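Long-range contact in phage-like element PBSX protein XepA (Bacillus subtilis, PDB 6IA5), which is of unknown function, does not seem to take part in host cell lysis, and assembles as a pentamer: residues E79-N90 / L114-N125. Residues are numbered along the deposited sequence; the frame is centred on the assembly and turned at random.
With ACT (acetate ion), chain B.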
ATOM      1  N   GLU E  79      40.944   4.195  12.764  1.00 46.35           N
ATOM      2  CA  GLU E  79      39.572   4.576  13.044  1.00 47.19           C
ATOM      3  C   GLU E  79      39.443   6.090  13.270  1.00 45.99           C
ATOM      4  O   GLU E  79      40.377   6.777  13.703  1.00 45.26           O
ATOM      5  CB  GLU E  79      39.005   3.752  14.199  1.00 47.83           C
ATOM      6  CG  GLU E  79      39.430   4.300  15.543  1.00 55.64           C
ATOM      7  CD  GLU E  79      38.922   3.590  16.770  1.00 58.55           C
ATOM      8  OE1 GLU E  79      39.068   4.153  17.859  1.00 73.25           O
ATOM      9  OE2 GLU E  79      38.397   2.484  16.642  1.00 68.55           O
ATOM     10  N   GLY E  80      38.239   6.585  12.969  1.00 44.20           N
ATOM     11  CA  GLY E  80      37.879   7.984  13.138  1.00 39.77           C
ATOM     12  C   GLY E  80      36.364   8.130  13.115  1.00 39.95           C
ATOM     13  O   GLY E  80      35.650   7.131  13.181  1.00 37.61           O
ATOM     14  N   THR E  81      35.892   9.379  13.018  1.00 39.25           N
ATOM     15  CA  THR E  81      34.468   9.672  12.988  1.00 41.27           C
ATOM     16  C   THR E  81      34.203  10.735  11.933  1.00 37.66           C
ATOM     17  O   THR E  81      34.897  11.746  11.896  1.00 39.90           O
ATOM     18  CB  THR E  81      33.978  10.183  14.344  1.00 40.82           C
ATOM     19  OG1 THR E  81      34.461   9.250  15.306  1.00 46.63           O
ATOM     20  CG2 THR E  81      32.469  10.226  14.458  1.00 36.86           C
ATOM     21  N   LEU E  82      33.206  10.474  11.071  1.00 35.04           N
ATOM     22  CA  LEU E  82      32.761  11.464  10.092  1.00 33.89           C
ATOM     23  C   LEU E  82      31.459  12.117  10.567  1.00 32.14           C
ATOM     24  O   LEU E  82      30.527  11.429  10.960  1.00 37.12           O
ATOM     25  CB  LEU E  82      32.570  10.775   8.732  1.00 34.73           C
ATOM     26  CG  LEU E  82      31.945  11.652   7.639  1.00 35.80           C
ATOM     27  CD1 LEU E  82      32.843  12.855   7.351  1.00 32.76           C
ATOM     28  CD2 LEU E  82      31.699  10.831   6.379  1.00 31.66           C
ATOM     29  N   PHE E  83      31.421  13.449  10.522  1.00 32.95           N
ATOM     30  CA  PHE E  83      30.248  14.232  10.877  1.00 35.15           C
ATOM     31  C   PHE E  83      29.770  14.983   9.641  1.00 34.94           C
ATOM     32  O   PHE E  83      30.578  15.544   8.905  1.00 34.67           O
ATOM     33  CB  PHE E  83      30.600  15.289  11.944  1.00 38.40           C
ATOM     34  CG  PHE E  83      31.069  14.696  13.252  1.00 37.97           C
ATOM     35  CD1 PHE E  83      30.166  14.221  14.193  1.00 39.41           C
ATOM     36  CD2 PHE E  83      32.426  14.562  13.520  1.00 40.43           C
ATOM     37  CE1 PHE E  83      30.608  13.623  15.366  1.00 40.69           C
ATOM     38  CE2 PHE E  83      32.862  13.992  14.708  1.00 41.50           C
ATOM     39  CZ  PHE E  83      31.949  13.527  15.630  1.00 37.84           C
ATOM     40  N   ILE E  84      28.449  14.993   9.438  1.00 35.45           N
ATOM     41  CA  ILE E  84      27.823  15.868   8.466  1.00 33.20           C
ATOM     42  C   ILE E  84      27.127  16.957   9.262  1.00 30.86           C
ATOM     43  O   ILE E  84      26.316  16.658  10.140  1.00 34.35           O
ATOM     44  CB  ILE E  84      26.823  15.127   7.544  1.00 32.40           C
ATOM     45  CG1 ILE E  84      27.502  14.001   6.754  1.00 30.85           C
ATOM     46  CG2 ILE E  84      26.129  16.128   6.619  1.00 30.56           C
ATOM     47  CD1 ILE E  84      26.546  13.264   5.792  1.00 31.15           C
ATOM     48  N   GLU E  85      27.436  18.218   8.937  1.00 32.69           N
ATOM     49  CA  GLU E  85      26.965  19.302   9.786  1.00 33.01           C
ATOM     50  C   GLU E  85      26.357  20.416   8.941  1.00 32.43           C
ATOM     51  O   GLU E  85      26.665  20.551   7.757  1.00 32.65           O
ATOM     52  CB  GLU E  85      28.137  19.814  10.626  1.00 29.33           C
ATOM     53  CG  GLU E  85      28.855  18.678  11.330  1.00 34.67           C
ATOM     54  CD  GLU E  85      29.805  19.114  12.426  1.00 35.55           C
ATOM     55  OE1 GLU E  85      30.738  19.891  12.105  1.00 34.27           O
ATOM     56  OE2 GLU E  85      29.593  18.717  13.576  1.00 33.50           O
ATOM     57  N   GLU E  86      25.517  21.226   9.587  1.00 33.86           N
ATOM     58  CA  GLU E  86      24.787  22.275   8.902  1.00 34.80           C
ATOM     59  C   GLU E  86      24.845  23.565   9.720  1.00 40.14           C
ATOM     60  O   GLU E  86      25.011  23.536  10.947  1.00 40.68           O
ATOM     61  CB  GLU E  86      23.330  21.852   8.743  1.00 35.15           C
ATOM     62  CG  GLU E  86      23.137  20.687   7.781  1.00 34.78           C
ATOM     63  CD  GLU E  86      21.666  20.391   7.554  1.00 39.56           C
ATOM     64  OE1 GLU E  86      20.958  21.303   7.005  1.00 40.33           O
ATOM     65  OE2 GLU E  86      21.230  19.276   7.971  1.00 38.81           O
ATOM     66  N   SER E  87      24.683  24.695   9.022  1.00 34.15           N
ATOM     67  CA  SER E  87      24.735  25.995   9.659  1.00 38.84           C
ATOM     68  C   SER E  87      23.909  26.988   8.853  1.00 40.32           C
ATOM     69  O   SER E  87      23.985  26.986   7.629  1.00 37.00           O
ATOM     70  CB  SER E  87      26.175  26.468   9.730  1.00 38.23           C
ATOM     71  OG  SER E  87      26.241  27.802  10.243  1.00 42.26           O
ATOM     72  N   ASP E  88      23.170  27.869   9.551  1.00 38.29           N
ATOM     73  CA  ASP E  88      22.482  28.958   8.878  1.00 40.94           C
ATOM     74  C   ASP E  88      23.366  30.185   8.717  1.00 45.63           C
ATOM     75  O   ASP E  88      23.055  31.043   7.896  1.00 52.02           O
ATOM     76  CB  ASP E  88      21.113  29.238   9.495  1.00 44.27           C
ATOM     77  CG  ASP E  88      20.028  28.491   8.726  1.00 44.36           C
ATOM     78  OD1 ASP E  88      20.124  28.457   7.452  1.00 38.08           O
ATOM     79  OD2 ASP E  88      19.143  27.912   9.389  1.00 47.81           O
ATOM     80  N   ASN E  89      24.484  30.265   9.458  1.00 44.90           N
ATOM     81  CA  ASN E  89      25.309  31.467   9.360  1.00 43.42           C
ATOM     82  C   ASN E  89      26.741  31.164   8.928  1.00 50.22           C
ATOM     83  O   ASN E  89      27.561  32.072   8.880  1.00 48.36           O
ATOM     84  CB  ASN E  89      25.306  32.274  10.661  1.00 44.18           C
ATOM     85  CG  ASN E  89      25.762  31.463  11.854  1.00 50.27           C
ATOM     86  OD1 ASN E  89      26.449  30.459  11.703  1.00 42.55           O
ATOM     87  ND2 ASN E  89      25.369  31.877  13.050  1.00 52.35           N
ATOM     88  N   ASN E  90      27.061  29.892   8.642  1.00 48.33           N
ATOM     89  CA  ASN E  90      28.400  29.511   8.220  1.00 43.87           C
ATOM     90  C   ASN E  90      29.406  29.800   9.336  1.00 44.61           C
ATOM     91  O   ASN E  90      30.579  30.065   9.073  1.00 43.30           O
ATOM     92  CB  ASN E  90      28.808  30.186   6.906  1.00 38.66           C
ATOM     93  CG  ASN E  90      29.991  29.496   6.250  1.00 49.63           C
ATOM     94  OD1 ASN E  90      30.306  28.341   6.553  1.00 46.75           O
ATOM     95  ND2 ASN E  90      30.672  30.189   5.353  1.00 44.41           N
ATOM     96  N   LEU E 114      19.108  18.239   3.466  1.00 32.60           N
ATOM     97  CA  LEU E 114      19.611  19.407   4.165  1.00 35.05           C
ATOM     98  C   LEU E 114      18.471  20.388   4.428  1.00 36.24           C
ATOM     99  O   LEU E 114      17.496  20.432   3.666  1.00 37.04           O
ATOM    100  CB  LEU E 114      20.683  20.041   3.277  1.00 32.74           C
ATOM    101  CG  LEU E 114      21.913  19.159   3.048  1.00 36.26           C
ATOM    102  CD1 LEU E 114      22.798  19.782   1.981  1.00 35.83           C
ATOM    103  CD2 LEU E 114      22.686  18.943   4.363  1.00 35.14           C
ATOM    104  N   SER E 115      18.627  21.209   5.476  1.00 34.75           N
ATOM    105  CA  SER E 115      17.629  22.242   5.736  1.00 40.99           C
ATOM    106  C   SER E 115      18.232  23.630   5.946  1.00 42.13           C
ATOM    107  O   SER E 115      17.625  24.606   5.527  1.00 45.52           O
ATOM    108  CB  SER E 115      16.672  21.869   6.831  1.00 41.13           C
ATOM    109  OG  SER E 115      17.354  21.157   7.831  1.00 42.78           O
ATOM    110  N   LYS E 116      19.427  23.724   6.546  1.00 38.63           N
ATOM    111  CA  LYS E 116      20.025  25.033   6.758  1.00 38.18           C
ATOM    112  C   LYS E 116      20.768  25.437   5.490  1.00 39.29           C
ATOM    113  O   LYS E 116      20.895  24.640   4.566  1.00 38.60           O
ATOM    114  CB  LYS E 116      20.961  24.982   7.969  1.00 38.19           C
ATOM    115  CG  LYS E 116      20.304  24.435   9.223  1.00 37.75           C
ATOM    116  CD  LYS E 116      21.115  24.641  10.465  1.00 39.58           C
ATOM    117  CE  LYS E 116      20.343  24.135  11.671  1.00 38.86           C
ATOM    118  NZ  LYS E 116      21.161  24.225  12.904  1.00 45.32           N
ATOM    119  N   ARG E 117      21.322  26.651   5.484  1.00 33.25           N
ATOM    120  CA  ARG E 117      21.904  27.198   4.274  1.00 36.65           C
ATOM    121  C   ARG E 117      23.225  26.514   3.885  1.00 37.42           C
ATOM    122  O   ARG E 117      23.495  26.338   2.698  1.00 36.87           O
ATOM    123  CB  ARG E 117      22.029  28.714   4.393  1.00 37.16           C
ATOM    124  CG  ARG E 117      22.637  29.339   3.149  1.00 38.92           C
ATOM    125  CD  ARG E 117      22.485  30.842   3.169  1.00 40.39           C
ATOM    126  NE  ARG E 117      23.236  31.310   2.022  1.00 37.10           N
ATOM    127  CZ  ARG E 117      23.327  32.581   1.652  1.00 40.99           C
ATOM    128  NH1 ARG E 117      22.760  33.528   2.373  1.00 38.41           N
ATOM    129  NH2 ARG E 117      24.002  32.902   0.566  1.00 38.90           N
ATOM    130  N   TYR E 118      24.054  26.147   4.870  1.00 33.35           N
ATOM    131  CA  TYR E 118      25.412  25.678   4.628  1.00 34.53           C
ATOM    132  C   TYR E 118      25.567  24.265   5.177  1.00 32.36           C
ATOM    133  O   TYR E 118      24.989  23.946   6.220  1.00 33.80           O
ATOM    134  CB  TYR E 118      26.435  26.576   5.345  1.00 34.76           C
ATOM    135  CG  TYR E 118      26.372  28.022   4.925  1.00 36.99           C
ATOM    136  CD1 TYR E 118      27.083  28.472   3.822  1.00 38.16           C
ATOM    137  CD2 TYR E 118      25.573  28.930   5.605  1.00 38.18           C
ATOM    138  CE1 TYR E 118      27.017  29.796   3.413  1.00 42.96           C
ATOM    139  CE2 TYR E 118      25.492  30.254   5.210  1.00 39.30           C
ATOM    140  CZ  TYR E 118      26.228  30.683   4.118  1.00 42.33           C
ATOM    141  OH  TYR E 118      26.164  31.979   3.710  1.00 48.93           O
ATOM    142  N   TYR E 119      26.362  23.448   4.473  1.00 31.10           N
ATOM    143  CA  TYR E 119      26.688  22.102   4.927  1.00 31.72           C
ATOM    144  C   TYR E 119      28.208  21.950   4.934  1.00 34.63           C
ATOM    145  O   TYR E 119      28.904  22.694   4.235  1.00 31.61           O
ATOM    146  CB  TYR E 119      26.006  21.030   4.054  1.00 28.81           C
ATOM    147  CG  TYR E 119      26.358  21.072   2.588  1.00 30.07           C
ATOM    148  CD1 TYR E 119      25.687  21.924   1.715  1.00 29.21           C
ATOM    149  CD2 TYR E 119      27.371  20.273   2.063  1.00 28.77           C
ATOM    150  CE1 TYR E 119      26.015  21.990   0.368  1.00 27.33           C
ATOM    151  CE2 TYR E 119      27.694  20.317   0.710  1.00 27.38           C
ATOM    152  CZ  TYR E 119      27.015  21.177  -0.138  1.00 29.38           C
ATOM    153  OH  TYR E 119      27.366  21.246  -1.457  1.00 30.76           O
ATOM    154  N   ARG E 120      28.707  20.964   5.705  1.00 31.42           N
ATOM    155  CA  ARG E 120      30.111  20.602   5.634  1.00 33.05           C
ATOM    156  C   ARG E 120      30.287  19.196   6.189  1.00 29.89           C
ATOM    157  O   ARG E 120      29.432  18.700   6.934  1.00 33.28           O
ATOM    158  CB  ARG E 120      30.963  21.568   6.485  1.00 33.41           C
ATOM    159  CG  ARG E 120      30.875  21.288   7.980  1.00 35.70           C
ATOM    160  CD  ARG E 120      31.783  22.222   8.778  1.00 39.74           C
ATOM    161  NE  ARG E 120      31.672  21.934  10.201  1.00 39.40           N
ATOM    162  CZ  ARG E 120      32.238  22.669  11.160  1.00 41.44           C
ATOM    163  NH1 ARG E 120      32.990  23.704  10.837  1.00 34.75           N
ATOM    164  NH2 ARG E 120      32.034  22.381  12.436  1.00 37.61           N
ATOM    165  N   PHE E 121      31.402  18.572   5.794  1.00 27.55           N
ATOM    166  CA  PHE E 121      31.904  17.387   6.457  1.00 31.96           C
ATOM    167  C   PHE E 121      32.998  17.826   7.427  1.00 33.86           C
ATOM    168  O   PHE E 121      33.795  18.714   7.118  1.00 35.64           O
ATOM    169  CB  PHE E 121      32.507  16.413   5.438  1.00 33.00           C
ATOM    170  CG  PHE E 121      31.501  15.657   4.598  1.00 33.12           C
ATOM    171  CD1 PHE E 121      30.138  15.925   4.688  1.00 31.76           C
ATOM    172  CD2 PHE E 121      31.929  14.682   3.709  1.00 33.31           C
ATOM    173  CE1 PHE E 121      29.220  15.230   3.899  1.00 32.03           C
ATOM    174  CE2 PHE E 121      31.011  14.002   2.914  1.00 35.21           C
ATOM    175  CZ  PHE E 121      29.666  14.276   3.005  1.00 32.44           C
ATOM    176  N   ARG E 122      33.015  17.174   8.591  1.00 35.46           N
ATOM    177  CA  ARG E 122      34.094  17.313   9.554  1.00 37.75           C
ATOM    178  C   ARG E 122      34.478  15.902   9.983  1.00 33.50           C
ATOM    179  O   ARG E 122      33.633  15.137  10.444  1.00 36.40           O
ATOM    180  CB  ARG E 122      33.655  18.214  10.721  1.00 38.55           C
ATOM    181  CG  ARG E 122      34.720  18.436  11.790  1.00 41.26           C
ATOM    182  CD  ARG E 122      34.296  19.448  12.857  1.00 38.26           C
ATOM    183  NE  ARG E 122      33.091  19.040  13.575  1.00 36.76           N
ATOM    184  CZ  ARG E 122      33.043  18.191  14.605  1.00 41.24           C
ATOM    185  NH1 ARG E 122      34.154  17.702  15.134  1.00 37.58           N
ATOM    186  NH2 ARG E 122      31.878  17.803  15.096  1.00 38.37           N
ATOM    187  N   TYR E 123      35.752  15.552   9.795  1.00 33.49           N
ATOM    188  CA  TYR E 123      36.236  14.224  10.122  1.00 37.55           C
ATOM    189  C   TYR E 123      37.255  14.338  11.261  1.00 37.85           C
ATOM    190  O   TYR E 123      38.236  15.061  11.116  1.00 39.24           O
ATOM    191  CB  TYR E 123      36.906  13.594   8.902  1.00 35.02           C
ATOM    192  CG  TYR E 123      37.293  12.157   9.138  1.00 39.14           C
ATOM    193  CD1 TYR E 123      38.460  11.827   9.818  1.00 37.96           C
ATOM    194  CD2 TYR E 123      36.466  11.127   8.718  1.00 38.43           C
ATOM    195  CE1 TYR E 123      38.798  10.504  10.061  1.00 38.46           C
ATOM    196  CE2 TYR E 123      36.785   9.797   8.960  1.00 36.53           C
ATOM    197  CZ  TYR E 123      37.960   9.488   9.633  1.00 37.90           C
ATOM    198  OH  TYR E 123      38.289   8.183   9.889  1.00 37.92           O
ATOM    199  N   VAL E 124      37.017  13.623  12.369  1.00 37.62           N
ATOM    200  CA  VAL E 124      37.939  13.637  13.502  1.00 39.05           C
ATOM    201  C   VAL E 124      38.656  12.291  13.579  1.00 39.95           C
ATOM    202  O   VAL E 124      38.014  11.261  13.799  1.00 39.76           O
ATOM    203  CB  VAL E 124      37.225  13.961  14.828  1.00 36.70           C
ATOM    204  CG1 VAL E 124      38.197  13.978  16.011  1.00 39.88           C
ATOM    205  CG2 VAL E 124      36.443  15.272  14.755  1.00 33.82           C
ATOM    206  N   ASN E 125      39.986  12.305  13.401  1.00 37.37           N
ATOM    207  CA  ASN E 125      40.785  11.083  13.490  1.00 41.89           C
ATOM    208  C   ASN E 125      40.841  10.622  14.950  1.00 42.99           C
ATOM    209  O   ASN E 125      40.813  11.458  15.853  1.00 46.62           O
ATOM    210  CB  ASN E 125      42.195  11.289  12.927  1.00 40.13           C
ATOM    211  CG  ASN E 125      43.018  10.019  12.874  1.00 41.59           C
ATOM    212  OD1 ASN E 125      42.479   8.931  12.689  1.00 38.46           O
ATOM    213  ND2 ASN E 125      44.327  10.151  13.034  1.00 43.28           N
TER
HETATM  214  C   ACT B 305      22.831  27.748  13.274  1.00 65.84           C
HETATM  215  O   ACT B 305      23.506  28.683  12.769  1.00 64.72           O
HETATM  216  OXT ACT B 305      22.001  27.158  12.573  1.00 70.17           O
HETATM  217  CH3 ACT B 305      22.947  27.288  14.716  1.00 63.55           C
HETATM  218  O   HOH W   1      37.175  10.160  15.897  1.00 46.04           O
HETATM  219  O   HOH W   2      22.717  22.484   5.136  1.00 36.83           O
HETATM  220  O   HOH W   3      18.733  18.712   7.573  1.00 38.61           O
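Strands 80-87 and 118-125 pair antiparallel through four hydrogen-bonded pairs, Thr81 with Val124, Phe83 with Arg122, Glu85 with Arg120 and Ser87 with Tyr118, each joined by two backbone N-H to O bonds.

On the face bearing these four pairs, Glu85 sits between two arginines. Its OE1 takes Arg120 NE at 2.9 Å from the anti side and Arg120 NH2 at 2.8 Å, the guanidinium lying nearly coplanar with the carboxylate. Arg122 arrives from above the carboxylate plane: its NE shares OE1, while its NH2 reaches OE2 at 2.9 Å in a nearly straight bond (168°). Three donors thus grip OE1, which probably keeps Glu85 ionised. A bend in the Arg122 chain (chi3 60°) also lays its guanidinium on the Phe83 ring, planes 14° apart, in an off-centre cation-pi stack. Further along, Asn90 CB stands over the centre of the Tyr118 ring, 3.6 Å from its centroid, a CH-pi contact.

In the middle of the opposite face the contacts are apolar. Ile84 CG1 packs against Phe121 CE1 at 3.6 Å, and Leu82 CB meets Tyr123 CD2.

Glu86, opposite Tyr119 at the end of that face, and Asp88, just past the strand, hold residues 114-117. Glu86 OE1 accepts from Ser115 N at 2.8 Å and from Lys116 N, and Asp88 OD1 is met by Arg117 N at 2.9 Å from above its plane. Lys116 NZ, bonded to Thr94, also meets an acetate ion, probably from the crystallisation liquor.

Asp88 OD1 also accepts from Leu106 N of a neighbouring subunit, so this end lies at a pentamer interface. The strands are the central pair of a four-stranded antiparallel sheet, flanked by 53-60 beside 118-125 and 94-101 beside 80-87; Leu82, Tyr119 and Phe121 pack on strand 133-140 of the second four-stranded sheet, the layout of a beta-sandwich.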